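Local coordinates for protein glucokinase (Thermus thermophilus, PDB 3VOV) that probably phosphorylates glucose and related hexoses at the expense of ATP, as a zinc-containing sugar kinase of the ROK family, at residues 15-20 / 49-54; 25-30 / 44-49; 55-60 / 98-103. All coordinates share one frame; numbering follows the deposited sequence.

Contact 1. Residues 15-20 / 49-54; sequences AGVFDG and RAEREA
Strand 15-18 runs beneath the last turns of helix 36-54 at an angle of 47°, the two axes approaching to 7.0 Å, with Gly16 and Ala50 nearest in the backbone register. So close an approach depends on small residues. The methyl of Ala50 drops straight onto the strand and sits 3.8 Å from Gly16 CA, where no side chain intervenes, while Ala15 brings its own methyl alongside, CB to CB at 4.1 Å. Val17 supplies the bulk. Its CG1 is anti to the backbone N (chi1 176°), which leaves CG2 beside that N and aimed into the helix. There CG2 lies 3.5 Å from the carbonyl O of Ala50, touches CA and CG of Glu51, and meets Ala54 CB at 3.6 Å; the valine thus fits against successive turns of one helix face. Of the Glu51 side chain, CG is the atom that meets the valine. Its extended chain carries the carboxylate past the valine to Gly58 N and Arg100, so the charge of this buried acid is probably balanced there by Arg100. On the outer flank of the helix, Arg49 NE bonds Glu53 OE2 at 3.0 Å, nearly straight at 167° and in the guanidinium plane, one turn apart and clear of the strand. The Ala50 carbonyl, besides receiving Ala54 N within the helix, accepts from Ser25 OG, which also bonds Val17 N. With no hydrogen bond directly between the two segments, helix and sheet are held here by close methyl packing, and the serine hydroxyl bridges their backbones beside it.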
ATOM      1  N   ALA B  15     -41.438 -15.127  -3.253  1.00 18.84           N
ATOM      2  CA  ALA B  15     -42.035 -15.725  -2.088  1.00 18.51           C
ATOM      3  C   ALA B  15     -42.115 -17.251  -2.230  1.00 19.54           C
ATOM      4  O   ALA B  15     -42.266 -17.751  -3.346  1.00 20.22           O
ATOM      5  CB  ALA B  15     -43.462 -15.119  -1.848  1.00 18.56           C
ATOM      6  N   GLY B  16     -42.015 -17.983  -1.134  1.00 18.77           N
ATOM      7  CA  GLY B  16     -42.298 -19.411  -1.225  1.00 19.83           C
ATOM      8  C   GLY B  16     -42.427 -20.008   0.132  1.00 20.35           C
ATOM      9  O   GLY B  16     -41.771 -19.537   1.065  1.00 19.63           O
ATOM     10  N   VAL B  17     -43.307 -21.012   0.246  1.00 19.91           N
ATOM     11  CA  VAL B  17     -43.380 -21.880   1.425  1.00 19.87           C
ATOM     12  C   VAL B  17     -42.153 -22.775   1.391  1.00 20.06           C
ATOM     13  O   VAL B  17     -41.671 -23.110   0.306  1.00 20.84           O
ATOM     14  CB  VAL B  17     -44.705 -22.720   1.466  1.00 19.92           C
ATOM     15  CG1 VAL B  17     -44.725 -23.677   2.643  1.00 20.21           C
ATOM     16  CG2 VAL B  17     -45.945 -21.784   1.541  1.00 20.08           C
ATOM     17  N   PHE B  18     -41.604 -23.080   2.555  1.00 18.62           N
ATOM     18  CA  PHE B  18     -40.335 -23.754   2.643  1.00 19.43           C
ATOM     19  C   PHE B  18     -40.499 -24.763   3.744  1.00 20.42           C
ATOM     20  O   PHE B  18     -41.068 -24.432   4.773  1.00 20.78           O
ATOM     21  CB  PHE B  18     -39.252 -22.749   3.052  1.00 17.60           C
ATOM     22  CG  PHE B  18     -37.894 -23.344   3.276  1.00 18.09           C
ATOM     23  CD1 PHE B  18     -37.142 -23.814   2.198  1.00 14.62           C
ATOM     24  CD2 PHE B  18     -37.353 -23.415   4.564  1.00 17.16           C
ATOM     25  CE1 PHE B  18     -35.885 -24.350   2.404  1.00 16.87           C
ATOM     26  CE2 PHE B  18     -36.108 -23.900   4.782  1.00 18.37           C
ATOM     27  CZ  PHE B  18     -35.342 -24.402   3.685  1.00 16.31           C
ATOM     28  N   ASP B  19     -39.945 -25.963   3.571  1.00 20.58           N
ATOM     29  CA  ASP B  19     -40.167 -27.014   4.575  1.00 21.61           C
ATOM     30  C   ASP B  19     -38.948 -27.370   5.415  1.00 22.13           C
ATOM     31  O   ASP B  19     -38.982 -28.350   6.203  1.00 23.68           O
ATOM     32  CB  ASP B  19     -40.729 -28.261   3.908  1.00 22.71           C
ATOM     33  CG  ASP B  19     -39.716 -28.945   2.995  1.00 24.09           C
ATOM     34  OD1 ASP B  19     -38.505 -28.585   3.003  1.00 21.45           O
ATOM     35  OD2 ASP B  19     -40.142 -29.858   2.265  1.00 24.11           O
ATOM     36  N   GLY B  20     -37.892 -26.560   5.292  1.00 21.02           N
ATOM     37  CA  GLY B  20     -36.653 -26.792   6.025  1.00 21.13           C
ATOM     38  C   GLY B  20     -35.575 -27.260   5.069  1.00 23.17           C
ATOM     39  O   GLY B  20     -34.374 -27.088   5.359  1.00 22.61           O
ATOM     40  N   ARG B  49     -50.301 -15.890  -1.586  1.00 27.19           N
ATOM     41  CA  ARG B  49     -50.255 -16.646  -2.822  1.00 28.55           C
ATOM     42  C   ARG B  49     -49.361 -17.889  -2.746  1.00 28.26           C
ATOM     43  O   ARG B  49     -49.756 -18.985  -3.198  1.00 27.84           O
ATOM     44  CB  ARG B  49     -49.896 -15.751  -4.013  1.00 28.98           C
ATOM     45  CG  ARG B  49     -49.988 -16.492  -5.327  1.00 34.11           C
ATOM     46  CD  ARG B  49     -49.824 -15.582  -6.520  1.00 39.13           C
ATOM     47  NE  ARG B  49     -49.281 -16.358  -7.623  1.00 42.77           N
ATOM     48  CZ  ARG B  49     -48.750 -15.851  -8.732  1.00 44.14           C
ATOM     49  NH1 ARG B  49     -48.688 -14.529  -8.922  1.00 42.85           N
ATOM     50  NH2 ARG B  49     -48.265 -16.688  -9.651  1.00 44.37           N
ATOM     51  N   ALA B  50     -48.168 -17.735  -2.174  1.00 26.57           N
ATOM     52  CA  ALA B  50     -47.250 -18.866  -2.009  1.00 26.48           C
ATOM     53  C   ALA B  50     -47.897 -19.950  -1.144  1.00 26.03           C
ATOM     54  O   ALA B  50     -47.713 -21.155  -1.361  1.00 24.58           O
ATOM     55  CB  ALA B  50     -45.929 -18.376  -1.344  1.00 25.68           C
ATOM     56  N   GLU B  51     -48.640 -19.511  -0.140  1.00 26.54           N
ATOM     57  CA  GLU B  51     -49.288 -20.429   0.758  1.00 27.97           C
ATOM     58  C   GLU B  51     -50.461 -21.138   0.068  1.00 30.82           C
ATOM     59  O   GLU B  51     -50.679 -22.320   0.295  1.00 31.74           O
ATOM     60  CB  GLU B  51     -49.728 -19.683   1.988  1.00 28.00           C
ATOM     61  CG  GLU B  51     -48.574 -19.487   2.987  1.00 27.05           C
ATOM     62  CD  GLU B  51     -49.021 -18.766   4.232  1.00 29.48           C
ATOM     63  OE1 GLU B  51     -49.832 -17.831   4.115  1.00 31.32           O
ATOM     64  OE2 GLU B  51     -48.563 -19.122   5.335  1.00 30.47           O
ATOM     65  N   ARG B  52     -51.196 -20.423  -0.782  1.00 32.36           N
ATOM     66  CA  ARG B  52     -52.265 -21.047  -1.591  1.00 35.02           C
ATOM     67  C   ARG B  52     -51.680 -22.058  -2.578  1.00 35.95           C
ATOM     68  O   ARG B  52     -52.210 -23.165  -2.749  1.00 36.21           O
ATOM     69  CB  ARG B  52     -53.069 -19.994  -2.363  1.00 34.83           C
ATOM     70  CG  ARG B  52     -53.911 -19.120  -1.466  1.00 37.51           C
ATOM     71  CD  ARG B  52     -54.955 -18.340  -2.263  1.00 44.56           C
ATOM     72  NE  ARG B  52     -54.377 -17.367  -3.200  1.00 47.61           N
ATOM     73  CZ  ARG B  52     -54.059 -16.114  -2.889  1.00 49.43           C
ATOM     74  NH1 ARG B  52     -54.244 -15.661  -1.653  1.00 51.42           N
ATOM     75  NH2 ARG B  52     -53.550 -15.311  -3.817  1.00 50.43           N
ATOM     76  N   GLU B  53     -50.568 -21.684  -3.210  1.00 36.01           N
ATOM     77  CA  GLU B  53     -49.914 -22.591  -4.153  1.00 36.37           C
ATOM     78  C   GLU B  53     -49.256 -23.808  -3.531  1.00 36.09           C
ATOM     79  O   GLU B  53     -49.135 -24.851  -4.184  1.00 36.59           O
ATOM     80  CB  GLU B  53     -48.915 -21.857  -4.997  1.00 35.69           C
ATOM     81  CG  GLU B  53     -49.567 -21.054  -6.043  1.00 39.65           C
ATOM     82  CD  GLU B  53     -48.574 -20.406  -6.965  1.00 41.81           C
ATOM     83  OE1 GLU B  53     -47.449 -20.943  -7.130  1.00 44.05           O
ATOM     84  OE2 GLU B  53     -48.939 -19.355  -7.537  1.00 46.15           O
ATOM     85  N   ALA B  54     -48.806 -23.689  -2.297  1.00 35.61           N
ATOM     86  CA  ALA B  54     -48.236 -24.841  -1.624  1.00 36.02           C
ATOM     87  C   ALA B  54     -49.312 -25.670  -0.925  1.00 36.78           C
ATOM     88  O   ALA B  54     -49.064 -26.821  -0.551  1.00 36.75           O
ATOM     89  CB  ALA B  54     -47.174 -24.415  -0.614  1.00 35.07           C
TER

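Contact 2. Residues 25-30 / 44-49; sequences SKVVVP and AEAAER
The closest packing in this contact is that of Val27, on strand 27-30, against the side chain of Arg49, from the middle of helix 36-54. Arg49 leaves the helix with CG anti to the backbone N (chi1 -174°) and, extended to NE, crosses Val27 obliquely. Both methyls of the valine press on one side of its aliphatic run: CG2 lies 3.8 Å from Arg49 CG, and CG1 is 3.9 Å from Arg49 CD. The same CG1 sits over one face of the guanidinium, 3.7 Å above its plane and toward the rim.

Strand 27-30 is the outermost strand of the N-terminal five-stranded sheet, whose order 3-2-1-4-5 is that of the actin-like ATPase domain to which ROK kinases belong; helix 36-54, the next helix in the chain, packs across one face of that sheet. Strand and helix run nearly antiparallel at 156°, their axes 8.7 Å apart, and the small Ala46 lets the helix come this close.

Ala46 points its methyl at the strand in a buried but looser-touching patch. Val29 CG2, placed between the backbone N and the carbonyl carbon by chi1 of -64°, comes to 4.2 Å from Ala46 CB. Val27 CG1 reaches the same methyl from two residues earlier on the same strand face, a little farther off at 4.4 Å. Inward of the patch, Ala46 also rests on Ile13 and Ala15 of the neighbouring strand 12-18.

Beside this edge strand the helix flank is exposed, and there Arg49 forms the outer, looser end of the contact: Val29 CG1 approaches Arg49 NH1 at 4.1 Å, while the salt bridge to Glu53 holds the NE edge of the group.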
ATOM      1  N   SER B  25     -43.443 -23.923  -2.950  1.00 26.47           N
ATOM      2  CA  SER B  25     -44.020 -23.021  -3.924  1.00 26.04           C
ATOM      3  C   SER B  25     -43.026 -21.928  -4.255  1.00 26.08           C
ATOM      4  O   SER B  25     -42.049 -21.728  -3.530  1.00 24.70           O
ATOM      5  CB  SER B  25     -45.351 -22.397  -3.431  1.00 26.07           C
ATOM      6  OG  SER B  25     -45.207 -21.698  -2.188  1.00 25.84           O
ATOM      7  N   LYS B  26     -43.262 -21.236  -5.365  1.00 26.66           N
ATOM      8  CA  LYS B  26     -42.436 -20.100  -5.756  1.00 27.55           C
ATOM      9  C   LYS B  26     -43.203 -19.043  -6.560  1.00 28.28           C
ATOM     10  O   LYS B  26     -43.640 -19.306  -7.678  1.00 28.38           O
ATOM     11  CB  LYS B  26     -41.185 -20.526  -6.532  1.00 28.17           C
ATOM     12  CG  LYS B  26     -40.306 -19.327  -6.795  1.00 30.54           C
ATOM     13  CD  LYS B  26     -38.887 -19.649  -7.135  1.00 35.24           C
ATOM     14  CE  LYS B  26     -38.128 -18.351  -7.423  1.00 34.05           C
ATOM     15  NZ  LYS B  26     -36.865 -18.677  -8.109  1.00 38.13           N
ATOM     16  N   VAL B  27     -43.294 -17.827  -6.013  1.00 27.46           N
ATOM     17  CA  VAL B  27     -44.140 -16.773  -6.595  1.00 26.12           C
ATOM     18  C   VAL B  27     -43.235 -15.622  -6.828  1.00 26.51           C
ATOM     19  O   VAL B  27     -42.390 -15.291  -5.985  1.00 26.74           O
ATOM     20  CB  VAL B  27     -45.295 -16.412  -5.632  1.00 26.12           C
ATOM     21  CG1 VAL B  27     -45.981 -15.038  -5.995  1.00 25.55           C
ATOM     22  CG2 VAL B  27     -46.304 -17.553  -5.602  1.00 25.58           C
ATOM     23  N   VAL B  28     -43.339 -15.017  -7.995  1.00 26.48           N
ATOM     24  CA  VAL B  28     -42.534 -13.826  -8.256  1.00 27.46           C
ATOM     25  C   VAL B  28     -43.473 -12.759  -8.800  1.00 28.84           C
ATOM     26  O   VAL B  28     -44.308 -13.064  -9.674  1.00 28.19           O
ATOM     27  CB  VAL B  28     -41.317 -14.125  -9.188  1.00 27.72           C
ATOM     28  CG1 VAL B  28     -40.550 -12.861  -9.563  1.00 27.06           C
ATOM     29  CG2 VAL B  28     -40.382 -15.209  -8.556  1.00 27.51           C
ATOM     30  N   VAL B  29     -43.376 -11.550  -8.220  1.00 27.76           N
ATOM     31  CA  VAL B  29     -44.217 -10.419  -8.550  1.00 27.80           C
ATOM     32  C   VAL B  29     -43.338  -9.166  -8.619  1.00 28.33           C
ATOM     33  O   VAL B  29     -42.262  -9.130  -8.042  1.00 27.33           O
ATOM     34  CB  VAL B  29     -45.369 -10.220  -7.512  1.00 27.59           C
ATOM     35  CG1 VAL B  29     -46.336 -11.448  -7.523  1.00 28.57           C
ATOM     36  CG2 VAL B  29     -44.838 -10.029  -6.103  1.00 27.44           C
ATOM     37  N   PRO B  30     -43.789  -8.134  -9.342  1.00 29.14           N
ATOM     38  CA  PRO B  30     -42.969  -6.902  -9.405  1.00 29.01           C
ATOM     39  C   PRO B  30     -42.933  -6.171  -8.048  1.00 29.13           C
ATOM     40  O   PRO B  30     -43.910  -6.227  -7.295  1.00 27.85           O
ATOM     41  CB  PRO B  30     -43.691  -6.053 -10.479  1.00 29.74           C
ATOM     42  CG  PRO B  30     -44.526  -7.094 -11.289  1.00 29.83           C
ATOM     43  CD  PRO B  30     -45.004  -8.032 -10.182  1.00 28.90           C
ATOM     44  N   ALA B  44     -47.248  -9.160   1.665  1.00 21.94           N
ATOM     45  CA  ALA B  44     -48.280  -9.979   2.313  1.00 22.54           C
ATOM     46  C   ALA B  44     -49.059 -10.825   1.281  1.00 23.87           C
ATOM     47  O   ALA B  44     -49.338 -11.996   1.513  1.00 24.29           O
ATOM     48  CB  ALA B  44     -49.239  -9.078   3.106  1.00 23.00           C
ATOM     49  N   GLU B  45     -49.415 -10.208   0.156  1.00 24.49           N
ATOM     50  CA  GLU B  45     -50.130 -10.879  -0.908  1.00 26.92           C
ATOM     51  C   GLU B  45     -49.282 -11.993  -1.497  1.00 26.03           C
ATOM     52  O   GLU B  45     -49.799 -13.069  -1.778  1.00 26.92           O
ATOM     53  CB  GLU B  45     -50.519  -9.880  -2.005  1.00 27.38           C
ATOM     54  CG  GLU B  45     -51.738  -9.036  -1.601  1.00 34.48           C
ATOM     55  CD  GLU B  45     -51.952  -7.789  -2.488  1.00 40.99           C
ATOM     56  OE1 GLU B  45     -51.264  -7.628  -3.547  1.00 43.12           O
ATOM     57  OE2 GLU B  45     -52.830  -6.974  -2.098  1.00 45.00           O
ATOM     58  N   ALA B  46     -47.989 -11.736  -1.677  1.00 24.71           N
ATOM     59  CA  ALA B  46     -47.092 -12.747  -2.274  1.00 24.06           C
ATOM     60  C   ALA B  46     -46.978 -13.902  -1.317  1.00 24.34           C
ATOM     61  O   ALA B  46     -47.017 -15.069  -1.760  1.00 24.62           O
ATOM     62  CB  ALA B  46     -45.682 -12.168  -2.632  1.00 23.44           C
ATOM     63  N   ALA B  47     -46.866 -13.590  -0.016  1.00 22.75           N
ATOM     64  CA  ALA B  47     -46.901 -14.620   1.017  1.00 24.36           C
ATOM     65  C   ALA B  47     -48.154 -15.502   0.899  1.00 25.69           C
ATOM     66  O   ALA B  47     -48.055 -16.738   0.827  1.00 24.19           O
ATOM     67  CB  ALA B  47     -46.785 -13.988   2.422  1.00 23.43           C
ATOM     68  N   GLU B  48     -49.336 -14.856   0.850  1.00 27.92           N
ATOM     69  CA  GLU B  48     -50.618 -15.593   0.791  1.00 29.32           C
ATOM     70  C   GLU B  48     -50.691 -16.465  -0.452  1.00 28.38           C
ATOM     71  O   GLU B  48     -51.084 -17.649  -0.376  1.00 28.28           O
ATOM     72  CB  GLU B  48     -51.825 -14.644   0.854  1.00 29.82           C
ATOM     73  CG  GLU B  48     -52.797 -15.035   1.989  1.00 39.27           C
ATOM     74  CD  GLU B  48     -54.156 -15.658   1.550  1.00 49.19           C
ATOM     75  OE1 GLU B  48     -54.208 -16.569   0.669  1.00 52.62           O
ATOM     76  OE2 GLU B  48     -55.196 -15.234   2.136  1.00 53.01           O
ATOM     77  N   ARG B  49     -50.301 -15.890  -1.586  1.00 27.19           N
ATOM     78  CA  ARG B  49     -50.255 -16.646  -2.822  1.00 28.55           C
ATOM     79  C   ARG B  49     -49.361 -17.889  -2.746  1.00 28.26           C
ATOM     80  O   ARG B  49     -49.756 -18.985  -3.198  1.00 27.84           O
ATOM     81  CB  ARG B  49     -49.896 -15.751  -4.013  1.00 28.98           C
ATOM     82  CG  ARG B  49     -49.988 -16.492  -5.327  1.00 34.11           C
ATOM     83  CD  ARG B  49     -49.824 -15.582  -6.520  1.00 39.13           C
ATOM     84  NE  ARG B  49     -49.281 -16.358  -7.623  1.00 42.77           N
ATOM     85  CZ  ARG B  49     -48.750 -15.851  -8.732  1.00 44.14           C
ATOM     86  NH1 ARG B  49     -48.688 -14.529  -8.922  1.00 42.85           N
ATOM     87  NH2 ARG B  49     -48.265 -16.688  -9.651  1.00 44.37           N
TER

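Contact 3. Residues 55-60 / 98-103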
ATOM      1  N   GLY B  55     -50.477 -25.060  -0.692  1.00 36.91           N
ATOM      2  CA  GLY B  55     -51.550 -25.723  -0.020  1.00 37.34           C
ATOM      3  C   GLY B  55     -51.248 -25.822   1.444  1.00 38.49           C
ATOM      4  O   GLY B  55     -51.886 -26.585   2.172  1.00 39.30           O
ATOM      5  N   VAL B  56     -50.273 -25.045   1.900  1.00 37.83           N
ATOM      6  CA  VAL B  56     -49.905 -25.081   3.307  1.00 37.87           C
ATOM      7  C   VAL B  56     -49.618 -23.664   3.724  1.00 37.06           C
ATOM      8  O   VAL B  56     -49.121 -22.872   2.924  1.00 36.43           O
ATOM      9  CB  VAL B  56     -48.582 -25.852   3.577  1.00 38.00           C
ATOM     10  CG1 VAL B  56     -48.806 -26.878   4.650  1.00 39.92           C
ATOM     11  CG2 VAL B  56     -48.072 -26.506   2.330  1.00 40.18           C
ATOM     12  N   ARG B  57     -49.867 -23.410   4.993  1.00 35.87           N
ATOM     13  CA  ARG B  57     -49.642 -22.152   5.661  1.00 36.29           C
ATOM     14  C   ARG B  57     -48.309 -22.191   6.422  1.00 35.10           C
ATOM     15  O   ARG B  57     -47.979 -23.194   7.046  1.00 34.75           O
ATOM     16  CB  ARG B  57     -50.780 -22.006   6.656  1.00 36.95           C
ATOM     17  CG  ARG B  57     -50.951 -20.659   7.337  1.00 40.42           C
ATOM     18  CD  ARG B  57     -52.196 -20.678   8.281  1.00 44.25           C
ATOM     19  NE  ARG B  57     -52.164 -19.578   9.246  1.00 45.36           N
ATOM     20  CZ  ARG B  57     -52.545 -18.339   8.967  1.00 46.33           C
ATOM     21  NH1 ARG B  57     -53.015 -18.036   7.760  1.00 46.78           N
ATOM     22  NH2 ARG B  57     -52.474 -17.404   9.905  1.00 48.99           N
ATOM     23  N   GLY B  58     -47.528 -21.111   6.393  1.00 33.72           N
ATOM     24  CA  GLY B  58     -46.298 -21.116   7.171  1.00 31.23           C
ATOM     25  C   GLY B  58     -46.563 -20.664   8.594  1.00 30.95           C
ATOM     26  O   GLY B  58     -47.499 -19.881   8.845  1.00 31.38           O
ATOM     27  N   GLU B  59     -45.764 -21.130   9.543  1.00 29.06           N
ATOM     28  CA  GLU B  59     -45.897 -20.568  10.882  1.00 29.22           C
ATOM     29  C   GLU B  59     -45.063 -19.336  11.231  1.00 27.09           C
ATOM     30  O   GLU B  59     -45.210 -18.769  12.321  1.00 26.61           O
ATOM     31  CB  GLU B  59     -45.818 -21.614  11.988  1.00 31.19           C
ATOM     32  CG  GLU B  59     -44.799 -22.680  11.910  1.00 35.50           C
ATOM     33  CD  GLU B  59     -45.127 -23.750  12.940  1.00 42.45           C
ATOM     34  OE1 GLU B  59     -46.050 -24.553  12.687  1.00 45.55           O
ATOM     35  OE2 GLU B  59     -44.473 -23.781  14.003  1.00 45.07           O
ATOM     36  N   ALA B  60     -44.226 -18.900  10.290  1.00 24.28           N
ATOM     37  CA  ALA B  60     -43.420 -17.696  10.460  1.00 21.89           C
ATOM     38  C   ALA B  60     -43.024 -17.244   9.071  1.00 21.36           C
ATOM     39  O   ALA B  60     -43.084 -18.033   8.104  1.00 19.05           O
ATOM     40  CB  ALA B  60     -42.184 -17.960  11.293  1.00 21.79           C
ATOM     41  N   THR B  98     -50.308 -10.262   8.412  1.00 27.19           N
ATOM     42  CA  THR B  98     -50.145 -11.648   8.120  1.00 27.84           C
ATOM     43  C   THR B  98     -50.525 -12.496   9.342  1.00 27.43           C
ATOM     44  O   THR B  98     -50.895 -13.666   9.225  1.00 27.43           O
ATOM     45  CB  THR B  98     -48.656 -11.712   7.775  1.00 28.20           C
ATOM     46  OG1 THR B  98     -48.444 -12.105   6.414  1.00 32.67           O
ATOM     47  CG2 THR B  98     -47.858 -12.362   8.770  1.00 24.47           C
ATOM     48  N   GLY B  99     -50.441 -11.907  10.523  1.00 26.89           N
ATOM     49  CA  GLY B  99     -50.741 -12.654  11.744  1.00 26.63           C
ATOM     50  C   GLY B  99     -49.648 -13.648  12.118  1.00 28.10           C
ATOM     51  O   GLY B  99     -49.855 -14.513  12.983  1.00 28.61           O
ATOM     52  N   ARG B 100     -48.470 -13.531  11.474  1.00 27.20           N
ATOM     53  CA  ARG B 100     -47.337 -14.420  11.739  1.00 26.37           C
ATOM     54  C   ARG B 100     -46.124 -13.598  12.225  1.00 24.25           C
ATOM     55  O   ARG B 100     -45.975 -12.466  11.827  1.00 24.48           O
ATOM     56  CB  ARG B 100     -46.931 -15.158  10.435  1.00 26.64           C
ATOM     57  CG  ARG B 100     -47.381 -16.632  10.345  1.00 28.63           C
ATOM     58  CD  ARG B 100     -48.903 -16.819  10.173  1.00 26.10           C
ATOM     59  NE  ARG B 100     -49.411 -16.144   8.988  1.00 28.39           N
ATOM     60  CZ  ARG B 100     -49.433 -16.664   7.763  1.00 30.04           C
ATOM     61  NH1 ARG B 100     -48.965 -17.889   7.549  1.00 31.58           N
ATOM     62  NH2 ARG B 100     -49.924 -15.969   6.760  1.00 27.05           N
ATOM     63  N   PRO B 101     -45.248 -14.194  13.047  1.00 23.21           N
ATOM     64  CA  PRO B 101     -43.983 -13.512  13.362  1.00 23.06           C
ATOM     65  C   PRO B 101     -43.121 -13.400  12.088  1.00 22.03           C
ATOM     66  O   PRO B 101     -43.151 -14.291  11.223  1.00 20.58           O
ATOM     67  CB  PRO B 101     -43.338 -14.426  14.416  1.00 23.55           C
ATOM     68  CG  PRO B 101     -43.892 -15.782  14.122  1.00 23.68           C
ATOM     69  CD  PRO B 101     -45.326 -15.531  13.659  1.00 23.33           C
ATOM     70  N   VAL B 102     -42.435 -12.270  11.960  1.00 21.23           N
ATOM     71  CA  VAL B 102     -41.597 -11.965  10.816  1.00 19.90           C
ATOM     72  C   VAL B 102     -40.155 -11.827  11.323  1.00 20.75           C
ATOM     73  O   VAL B 102     -39.911 -11.147  12.337  1.00 20.24           O
ATOM     74  CB  VAL B 102     -42.049 -10.641  10.152  1.00 19.66           C
ATOM     75  CG1 VAL B 102     -41.027 -10.183   9.121  1.00 20.15           C
ATOM     76  CG2 VAL B 102     -43.420 -10.789   9.509  1.00 19.51           C
ATOM     77  N   PHE B 103     -39.220 -12.468  10.611  1.00 19.71           N
ATOM     78  CA  PHE B 103     -37.797 -12.412  10.923  1.00 20.69           C
ATOM     79  C   PHE B 103     -37.040 -11.796   9.737  1.00 21.11           C
ATOM     80  O   PHE B 103     -37.084 -12.312   8.622  1.00 21.42           O
ATOM     81  CB  PHE B 103     -37.280 -13.834  11.257  1.00 21.05           C
ATOM     82  CG  PHE B 103     -37.943 -14.456  12.478  1.00 22.40           C
ATOM     83  CD1 PHE B 103     -37.496 -14.136  13.756  1.00 25.41           C
ATOM     84  CD2 PHE B 103     -39.030 -15.328  12.337  1.00 22.99           C
ATOM     85  CE1 PHE B 103     -38.109 -14.695  14.894  1.00 27.72           C
ATOM     86  CE2 PHE B 103     -39.664 -15.900  13.464  1.00 24.29           C
ATOM     87  CZ  PHE B 103     -39.193 -15.590  14.748  1.00 26.80           C
TER
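Two loops of the N-terminal actin-like domain meet here, each leading from the end of a helix into the neighbouring parallel strands 61-65 and 102-106, the latter the outermost of the five-stranded sheet. Both leave their helix through a glycine with positive phi, Gly55 after helix 36-54 and Gly99 after helix 90-98. Between the loops lies a stacked pair of arginines. The guanidinium of Arg57 lies flat on that of Arg100, centres 3.7 Å apart and planes 11° from parallel, with Arg57 NH2 over Arg100 NE. These are two donors of like charge, so the stack gains nothing from hydrogen bonding between them; the acceptors gathered at the edge of Arg100 probably offset the repulsion. Arg57 comes in as an extended chain with CG anti to the backbone N, whereas Arg100 folds at chi2 (70°) and chi3 (58°), which curls its buried head back toward its own helix end.

There NE gives a 2.9 Å bond to Thr98 O, straight at the hydrogen but entering from above the carbonyl plane. NH1 bonds Gly58 O at 2.8 Å, this time in the carbonyl plane on a lone pair, and forms a salt bridge with Glu51 as well. Glu51 OE2 receives both Arg100 NH1 and Gly58 N, so one oxygen holds the arginine and the loop together.

Toward the strands the contact becomes apolar. Ala60 CA approaches Pro101 O at 3.5 Å in a CH...O contact, and its methyl lies 4.0 Å from Pro101 CG. That methyl also meets the ring of Phe103 edge-on and in plane, CB to CE2 at 3.9 Å.

Contacts 1 and 2 both dock helix 36-54 on the same face of the N-terminal sheet, through neighbouring strands: 15-20 meets the helix end in the buried interior, 25-30 its middle at the sheet's outer edge. Alanine and valine methyls do the work in both, but only at the edge does an arginine's aliphatic chain share it. The backbone bond from Val27 N to Ala15 O ties the two together. Contact 3, partly buried at the sheet's other edge, relies on stacked and hydrogen-bonded arginine instead. Glu51 links it to contact 1, while contacts 2 and 3 stay about 5 Å apart at their nearest atoms.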